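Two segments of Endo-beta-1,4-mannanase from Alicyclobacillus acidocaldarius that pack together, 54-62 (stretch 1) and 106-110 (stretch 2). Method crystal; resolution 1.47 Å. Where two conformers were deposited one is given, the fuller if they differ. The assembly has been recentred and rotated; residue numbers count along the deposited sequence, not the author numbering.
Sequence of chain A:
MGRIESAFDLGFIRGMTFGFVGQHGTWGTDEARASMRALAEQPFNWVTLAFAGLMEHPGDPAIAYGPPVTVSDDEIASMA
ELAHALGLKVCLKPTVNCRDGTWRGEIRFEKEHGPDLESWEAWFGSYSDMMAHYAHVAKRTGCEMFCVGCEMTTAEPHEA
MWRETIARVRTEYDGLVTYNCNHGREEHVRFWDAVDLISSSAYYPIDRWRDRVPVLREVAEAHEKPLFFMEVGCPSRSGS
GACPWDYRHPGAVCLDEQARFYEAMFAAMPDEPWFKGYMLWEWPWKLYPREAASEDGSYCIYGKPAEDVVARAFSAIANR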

# COMPACT_ATOMS: atom_id res chain seq x y z
N LEU A 54 -12.26 -9.47 -3.59
CA LEU A 54 -13.17 -9.70 -2.47
C LEU A 54 -13.30 -11.17 -2.13
O LEU A 54 -13.57 -12.01 -2.99
CB LEU A 54 -14.56 -9.11 -2.74
CG LEU A 54 -14.67 -7.59 -2.84
CD1 LEU A 54 -16.08 -7.18 -3.26
CD2 LEU A 54 -14.30 -6.95 -1.49
N MET A 55 -13.14 -11.45 -0.85
CA MET A 55 -13.43 -12.73 -0.30
C MET A 55 -14.82 -12.71 0.24
O MET A 55 -15.23 -11.76 0.92
CB MET A 55 -12.46 -13.09 0.81
CG MET A 55 -11.11 -13.49 0.23
SD MET A 55 -9.80 -13.56 1.46
CE MET A 55 -10.33 -14.99 2.41
N GLU A 56 -15.51 -13.78 -0.07
CA GLU A 56 -16.86 -14.00 0.35
C GLU A 56 -16.92 -14.05 1.90
O GLU A 56 -17.78 -13.43 2.51
CB GLU A 56 -17.31 -15.30 -0.33
CG GLU A 56 -18.78 -15.60 -0.19
CD GLU A 56 -19.68 -14.97 -1.24
OE1 GLU A 56 -19.22 -14.27 -2.18
OE2 GLU A 56 -20.90 -15.26 -1.12
N HIS A 57 -15.98 -14.72 2.55
CA HIS A 57 -15.90 -14.64 4.01
C HIS A 57 -14.46 -14.99 4.31
O HIS A 57 -13.74 -15.45 3.43
CB HIS A 57 -16.87 -15.62 4.73
CG HIS A 57 -18.28 -15.12 4.93
ND1 HIS A 57 -18.60 -14.10 5.81
CD2 HIS A 57 -19.45 -15.55 4.42
CE1 HIS A 57 -19.91 -13.90 5.79
NE2 HIS A 57 -20.45 -14.77 4.96
N PRO A 58 -14.04 -14.77 5.55
CA PRO A 58 -12.61 -14.88 5.93
C PRO A 58 -12.10 -16.30 6.10
O PRO A 58 -10.89 -16.49 6.14
CB PRO A 58 -12.53 -14.12 7.25
CG PRO A 58 -13.90 -14.19 7.82
CD PRO A 58 -14.83 -14.18 6.65
N GLY A 59 -12.99 -17.28 6.12
CA GLY A 59 -12.66 -18.69 6.10
C GLY A 59 -13.01 -19.40 4.80
O GLY A 59 -13.01 -20.63 4.76
N ASP A 60 -13.32 -18.63 3.75
CA ASP A 60 -13.61 -19.18 2.40
C ASP A 60 -12.40 -18.88 1.47
O ASP A 60 -11.95 -17.74 1.37
CB ASP A 60 -14.93 -18.56 1.90
CG ASP A 60 -15.37 -19.05 0.54
OD1 ASP A 60 -14.56 -19.62 -0.22
OD2 ASP A 60 -16.58 -18.86 0.24
N PRO A 61 -11.83 -19.92 0.82
CA PRO A 61 -10.65 -19.65 -0.00
C PRO A 61 -10.90 -18.88 -1.31
O PRO A 61 -9.95 -18.51 -2.01
CB PRO A 61 -10.12 -21.05 -0.33
CG PRO A 61 -11.33 -21.94 -0.25
CD PRO A 61 -12.11 -21.36 0.89
N ALA A 62 -12.16 -18.67 -1.67
CA ALA A 62 -12.51 -18.00 -2.91
C ALA A 62 -12.19 -16.54 -2.86
O ALA A 62 -12.45 -15.87 -1.86
CB ALA A 62 -14.01 -18.18 -3.19
N GLU A 106 -6.76 -11.08 9.32
CA GLU A 106 -7.39 -12.04 10.22
C GLU A 106 -8.07 -13.20 9.51
O GLU A 106 -8.76 -14.01 10.13
CB GLU A 106 -8.40 -11.30 11.14
CG GLU A 106 -7.73 -10.63 12.32
CD GLU A 106 -8.66 -9.70 13.09
OE1 GLU A 106 -9.92 -9.82 13.00
OE2 GLU A 106 -8.10 -8.83 13.79
N ILE A 107 -7.84 -13.35 8.20
CA ILE A 107 -8.37 -14.53 7.50
C ILE A 107 -7.79 -15.81 8.08
O ILE A 107 -6.67 -15.83 8.59
CB ILE A 107 -8.19 -14.45 5.98
CG1 ILE A 107 -6.74 -14.52 5.55
CG2 ILE A 107 -8.84 -13.16 5.49
CD1 ILE A 107 -6.59 -14.70 4.05
N ARG A 108 -8.59 -16.86 8.10
CA ARG A 108 -8.17 -18.10 8.72
C ARG A 108 -8.96 -19.28 8.21
O ARG A 108 -10.14 -19.15 7.95
CB ARG A 108 -8.27 -18.02 10.25
CG ARG A 108 -7.83 -19.30 10.94
CD ARG A 108 -7.49 -19.07 12.39
NE ARG A 108 -6.33 -18.20 12.53
CZ ARG A 108 -5.55 -18.15 13.60
NH1 ARG A 108 -5.80 -18.94 14.65
NH2 ARG A 108 -4.52 -17.30 13.64
N PHE A 109 -8.31 -20.44 8.14
CA PHE A 109 -8.89 -21.67 7.57
C PHE A 109 -8.87 -22.85 8.52
O PHE A 109 -7.96 -22.97 9.34
CB PHE A 109 -8.20 -21.99 6.26
CG PHE A 109 -8.36 -20.88 5.30
CD1 PHE A 109 -9.52 -20.76 4.59
CD2 PHE A 109 -7.44 -19.85 5.24
CE1 PHE A 109 -9.74 -19.67 3.79
CE2 PHE A 109 -7.64 -18.75 4.43
CZ PHE A 109 -8.80 -18.67 3.70
N GLU A 110 -9.90 -23.70 8.41
CA GLU A 110 -10.06 -24.91 9.23
C GLU A 110 -8.90 -25.89 9.09
O GLU A 110 -8.55 -26.59 10.05
CB GLU A 110 -11.38 -25.63 8.87
O HOH W 1 -12.70 -22.31 6.86

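Stretch 1 leaves a strand after Met-55 and bends through a type I beta turn from His-57 to Asp-60. The turn is closed by a backbone hydrogen bond from Asp-60 N to His-57 O, 3.2 Å long. Stretch 2 has no regular helix or strand. Ile-107 to Phe-109 run past the turn with extended backbone angles, with Ile-107 near Pro-58 and Phe-109 near Gly-59. The contact is small and buries 285 Å² in all.

One direct hydrogen bond joins the two backbones. Arg-108 N donates to Pro-58 O at 3.0 Å, with an angle of 156° at the hydrogen. Proline has no amide hydrogen to give, but its carbonyl is free to accept. Beside this bond, Gly-59 CA lies 3.2 Å from Arg-108 O in a CA-H...O contact. The two backbones are close at the turn. Gly-59 has no side chain here, but a CB would have room, so this contact does not explain the glycine. Water 1 adds a looser link: it donates to Gly-59 O at 2.7 Å and accepts a weak bond from Glu-110 N at 3.5 Å.

The side chains of Ile-107 and Phe-109 provide the main bumps of stretch 2. Arg-108, between them, points its CA-to-CB bond away from stretch 1, so its backbone meets the turn while its long side chain stays exposed. Phe-109 starts sideways, but with chi1 at -59° (m) its ring comes nearer and packs against the turn. The ring fits a hollow lined by Met-55 and the run from Pro-58 to Pro-61. Phe-109 CE1 is 3.4 Å from Gly-59 C and 3.6 Å from Asp-60 C, which lies at the ring edge. Pro-61 CD sits 4.1 Å from Phe-109 CE1 and adds a rigid apolar wall. The apolar ring packs its CE1 corner against the backbone of Gly-59 and Asp-60.

The CA-to-CB bond of Met-55 points toward stretch 2, and its side chain packs beside both bumps. Met-55 CE is 3.9 Å from Ile-107 CG2 and 4.2 Å from Phe-109 CZ. The flexible, unbranched chain lets one methyl touch both neighbours. Ile-107 CG2 also meets the proline ring, with Pro-58 CB 4.2 Å away. Met-55, Ile-107 and Phe-109 are buried in the assembly, as suits their apolar side chains.

Asp-60 points its CA-to-CB bond away from stretch 2. Its carboxylate instead braces its own loop: Ala-62 N donates to Asp-60 OD1 at 3.0 Å.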